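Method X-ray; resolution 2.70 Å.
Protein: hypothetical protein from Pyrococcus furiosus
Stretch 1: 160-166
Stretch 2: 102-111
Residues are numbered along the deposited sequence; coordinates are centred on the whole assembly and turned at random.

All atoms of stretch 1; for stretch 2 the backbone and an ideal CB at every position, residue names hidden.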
# COMPACT_ATOMS: atom_id res chain seq x y z
N LEU A 160 -0.84 8.90 11.37
CA LEU A 160 0.24 9.15 12.31
C LEU A 160 0.64 10.63 12.36
O LEU A 160 1.29 11.06 13.30
CB LEU A 160 1.45 8.29 11.94
CG LEU A 160 1.95 7.32 13.02
CD1 LEU A 160 0.78 6.67 13.75
CD2 LEU A 160 2.84 6.26 12.38
N LEU A 161 0.26 11.39 11.35
CA LEU A 161 0.58 12.81 11.32
C LEU A 161 -0.38 13.58 12.21
O LEU A 161 -0.17 14.76 12.49
CB LEU A 161 0.50 13.35 9.90
CG LEU A 161 1.76 13.16 9.06
CD1 LEU A 161 1.52 13.66 7.66
CD2 LEU A 161 2.92 13.92 9.73
N LEU A 162 -1.45 12.92 12.64
CA LEU A 162 -2.46 13.54 13.49
C LEU A 162 -2.01 13.62 14.94
O LEU A 162 -2.43 14.51 15.69
CB LEU A 162 -3.76 12.75 13.40
CG LEU A 162 -4.47 12.81 12.05
CD1 LEU A 162 -5.44 11.64 11.95
CD2 LEU A 162 -5.20 14.15 11.87
N ASN A 163 -1.16 12.68 15.33
CA ASN A 163 -0.62 12.64 16.69
C ASN A 163 0.33 13.83 16.89
O ASN A 163 0.46 14.35 17.99
CB ASN A 163 0.14 11.32 16.91
CG ASN A 163 -0.76 10.08 16.81
OD1 ASN A 163 -1.67 9.89 17.63
ND2 ASN A 163 -0.50 9.24 15.81
N TRP A 164 0.96 14.25 15.79
CA TRP A 164 1.91 15.35 15.80
C TRP A 164 1.41 16.58 16.56
O TRP A 164 2.06 17.03 17.51
CB TRP A 164 2.25 15.73 14.36
CG TRP A 164 3.71 15.98 14.11
CD1 TRP A 164 4.36 17.18 14.20
CD2 TRP A 164 4.68 15.02 13.70
NE1 TRP A 164 5.69 17.02 13.86
CE2 TRP A 164 5.91 15.70 13.54
CE3 TRP A 164 4.64 13.65 13.44
CZ2 TRP A 164 7.09 15.06 13.14
CZ3 TRP A 164 5.81 13.00 13.04
CH2 TRP A 164 7.02 13.71 12.90
N GLU A 165 0.28 17.14 16.15
CA GLU A 165 -0.24 18.31 16.85
C GLU A 165 -1.46 17.98 17.72
O GLU A 165 -1.32 17.48 18.83
CB GLU A 165 -0.60 19.42 15.86
CG GLU A 165 0.58 20.15 15.26
CD GLU A 165 0.16 21.44 14.56
OE1 GLU A 165 -0.74 21.38 13.70
OE2 GLU A 165 0.73 22.51 14.87
N MET A 166 -2.64 18.28 17.19
CA MET A 166 -3.90 18.06 17.91
C MET A 166 -3.91 18.72 19.29
O MET A 166 -3.05 19.54 19.61
CB MET A 166 -4.20 16.56 18.04
CG MET A 166 -4.77 15.94 16.75
SD MET A 166 -6.30 16.72 16.13
CE MET A 166 -5.64 17.86 14.90
N UNK A 102 3.95 24.76 8.18
CA UNK A 102 3.37 24.07 9.32
C UNK A 102 2.97 22.67 8.95
O UNK A 102 2.89 22.32 7.77
CB UNK A 102 2.16 24.84 9.86
N UNK A 103 2.73 21.86 9.97
CA UNK A 103 2.32 20.48 9.78
C UNK A 103 0.96 20.41 9.09
O UNK A 103 0.68 19.47 8.36
CB UNK A 103 2.28 19.75 11.12
N UNK A 104 0.11 21.41 9.32
CA UNK A 104 -1.22 21.41 8.70
C UNK A 104 -1.10 21.34 7.16
O UNK A 104 -1.86 20.62 6.50
CB UNK A 104 -2.00 22.66 9.12
N UNK A 105 -0.14 22.09 6.62
CA UNK A 105 0.13 22.13 5.19
C UNK A 105 0.52 20.74 4.68
O UNK A 105 0.12 20.36 3.58
CB UNK A 105 1.24 23.14 4.88
N UNK A 106 1.30 20.01 5.47
CA UNK A 106 1.69 18.66 5.08
C UNK A 106 0.43 17.80 5.17
O UNK A 106 0.22 16.91 4.35
CB UNK A 106 2.81 18.11 5.96
N UNK A 107 -0.41 18.07 6.17
CA UNK A 107 -1.65 17.32 6.36
C UNK A 107 -2.57 17.43 5.15
O UNK A 107 -3.05 16.43 4.62
CB UNK A 107 -2.38 17.81 7.61
N UNK A 108 -2.82 18.67 4.73
CA UNK A 108 -3.68 18.95 3.60
C UNK A 108 -3.22 18.18 2.37
O UNK A 108 -3.98 17.40 1.80
CB UNK A 108 -3.71 20.45 3.31
N UNK A 109 -1.97 18.41 1.96
CA UNK A 109 -1.38 17.76 0.79
C UNK A 109 -1.41 16.22 0.84
O UNK A 109 -1.55 15.58 -0.20
CB UNK A 109 0.07 18.23 0.64
N UNK A 110 -1.26 15.63 2.02
CA UNK A 110 -1.31 14.16 2.09
C UNK A 110 -2.78 13.74 2.00
O UNK A 110 -3.10 12.72 1.42
CB UNK A 110 -0.66 13.64 3.37
N UNK A 111 -3.68 14.54 2.56
CA UNK A 111 -5.11 14.23 2.54
C UNK A 111 -5.64 14.21 1.11
O UNK A 111 -6.39 13.31 0.74
CB UNK A 111 -5.89 15.25 3.38

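The two segments run nearly antiparallel, at 161° between N-to-C directions, with helix axes 10.4 Å apart at closest, a spacing that leaves room for side chains between them. Stretch 1 offers mainly the aliphatic side chain of Leu-161, the ring of Trp-164 and the carboxylate of Glu-165.

Position 102 has an extended backbone, and its CB points sideways with nothing of stretch 1 within 5.5 Å, so many residues would serve. It is Lys-102, whose end leads away, toward position 105.

At position 103 the backbone turns helical and CB points toward stretch 1. The ideal CB lies 4.3 Å from Glu-165 OE1 and 4.5 Å from Trp-164 CD1, so a short side chain fits well; a small apolar one would suit the ring, a small polar one the carboxylate. Val-103 is deposited, with chi1 t. Both methyls lie near the indole, Val-103 CG2 closest at 3.7 Å from Trp-164 CD1, approaching the ring obliquely; Val-103 CG1 is also 4.4 Å from Leu-161 O. No hydrogen bond crosses the interface, here or elsewhere.

Position 104 points sideways, its ideal CB 4.9 Å from Glu-165 OE1, at the margin of the contact. A polar or long flexible chain is plausible. Gln-104 instead turns its amide along its own helix toward position 108.

Position 105 is out of reach and leaves the choice open; Asp-105 OD1 makes a long salt bridge of 3.8 Å with Lys-102 NZ.

Position 106 points toward stretch 1, with its ideal CB 4.9 Å from Leu-161 CD1. An aliphatic residue is expected, and Ile-106 CG2 lies 4.3 Å from Leu-161 CD1, although the end of the side chain leads away.

At position 107 CB points sideways and nothing lies within 5.5 Å of its ideal position, yet the CA is 7.1 Å from the CA of Leu-161. A side chain long enough to bend back can reach the leucine; a short one would leave a gap to it. Leucine, isoleucine or methionine would suit. Ile-107, m at both chi angles, does so: CD1 comes to 3.4 Å from Leu-161 CB, the closest contact between the stretches.

Positions 108 and 109 are out of reach and tolerate many residues. Asp-108 OD2 accepts a hydrogen bond from Gln-104 NE2 at 2.6 Å and is also approached from position 111; Leu-109 makes no contact here.

Position 110 again faces Leu-161, its ideal CB 4.8 Å from CD1, and calls for an aliphatic chain. Ile-110 CG1 lies 4.2 Å from Leu-161 CD1.

Position 111 is out of reach. Arg-111 forms a salt bridge one turn back, NH2 to Asp-108 OD2 at 2.9 Å.

Stretch 2 102-111: KVQDIIDLIR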
# COMPACT_ATOMS: atom_id res chain seq x y z
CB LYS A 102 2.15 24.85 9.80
CG LYS A 102 1.44 25.55 8.68
CD LYS A 102 0.36 26.44 9.19
CE LYS A 102 -0.07 27.38 8.11
NZ LYS A 102 1.07 28.27 7.81
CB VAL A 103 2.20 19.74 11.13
CG1 VAL A 103 1.89 18.26 10.90
CG2 VAL A 103 3.48 19.90 11.93
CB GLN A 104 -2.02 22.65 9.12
CG GLN A 104 -3.48 22.67 8.66
CD GLN A 104 -4.21 21.36 8.92
OE1 GLN A 104 -4.17 20.82 10.04
NE2 GLN A 104 -4.90 20.85 7.90
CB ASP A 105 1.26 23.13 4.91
CG ASP A 105 0.86 24.56 5.22
OD1 ASP A 105 1.77 25.40 5.41
OD2 ASP A 105 -0.36 24.85 5.26
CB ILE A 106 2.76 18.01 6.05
CG1 ILE A 106 3.85 19.02 6.42
CG2 ILE A 106 3.41 16.79 5.40
CD1 ILE A 106 4.61 19.52 5.25
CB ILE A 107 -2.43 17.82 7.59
CG1 ILE A 107 -1.56 17.71 8.85
CG2 ILE A 107 -3.72 17.00 7.75
CD1 ILE A 107 -1.14 16.29 9.20
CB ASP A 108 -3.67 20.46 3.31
CG ASP A 108 -4.38 21.29 4.40
OD1 ASP A 108 -4.31 22.54 4.35
OD2 ASP A 108 -5.02 20.70 5.30
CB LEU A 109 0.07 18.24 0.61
CG LEU A 109 0.43 19.45 -0.28
CD1 LEU A 109 -0.28 19.27 -1.60
CD2 LEU A 109 0.04 20.76 0.35
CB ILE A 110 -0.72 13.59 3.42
CG1 ILE A 110 0.77 13.91 3.55
CG2 ILE A 110 -0.90 12.08 3.44
CD1 ILE A 110 1.67 13.24 2.53
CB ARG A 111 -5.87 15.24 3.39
CG ARG A 111 -7.14 14.70 4.04
CD ARG A 111 -7.79 15.74 4.91
NE ARG A 111 -8.01 16.97 4.16
CZ ARG A 111 -7.41 18.13 4.44
NH1 ARG A 111 -7.66 19.20 3.69
NH2 ARG A 111 -6.59 18.23 5.47
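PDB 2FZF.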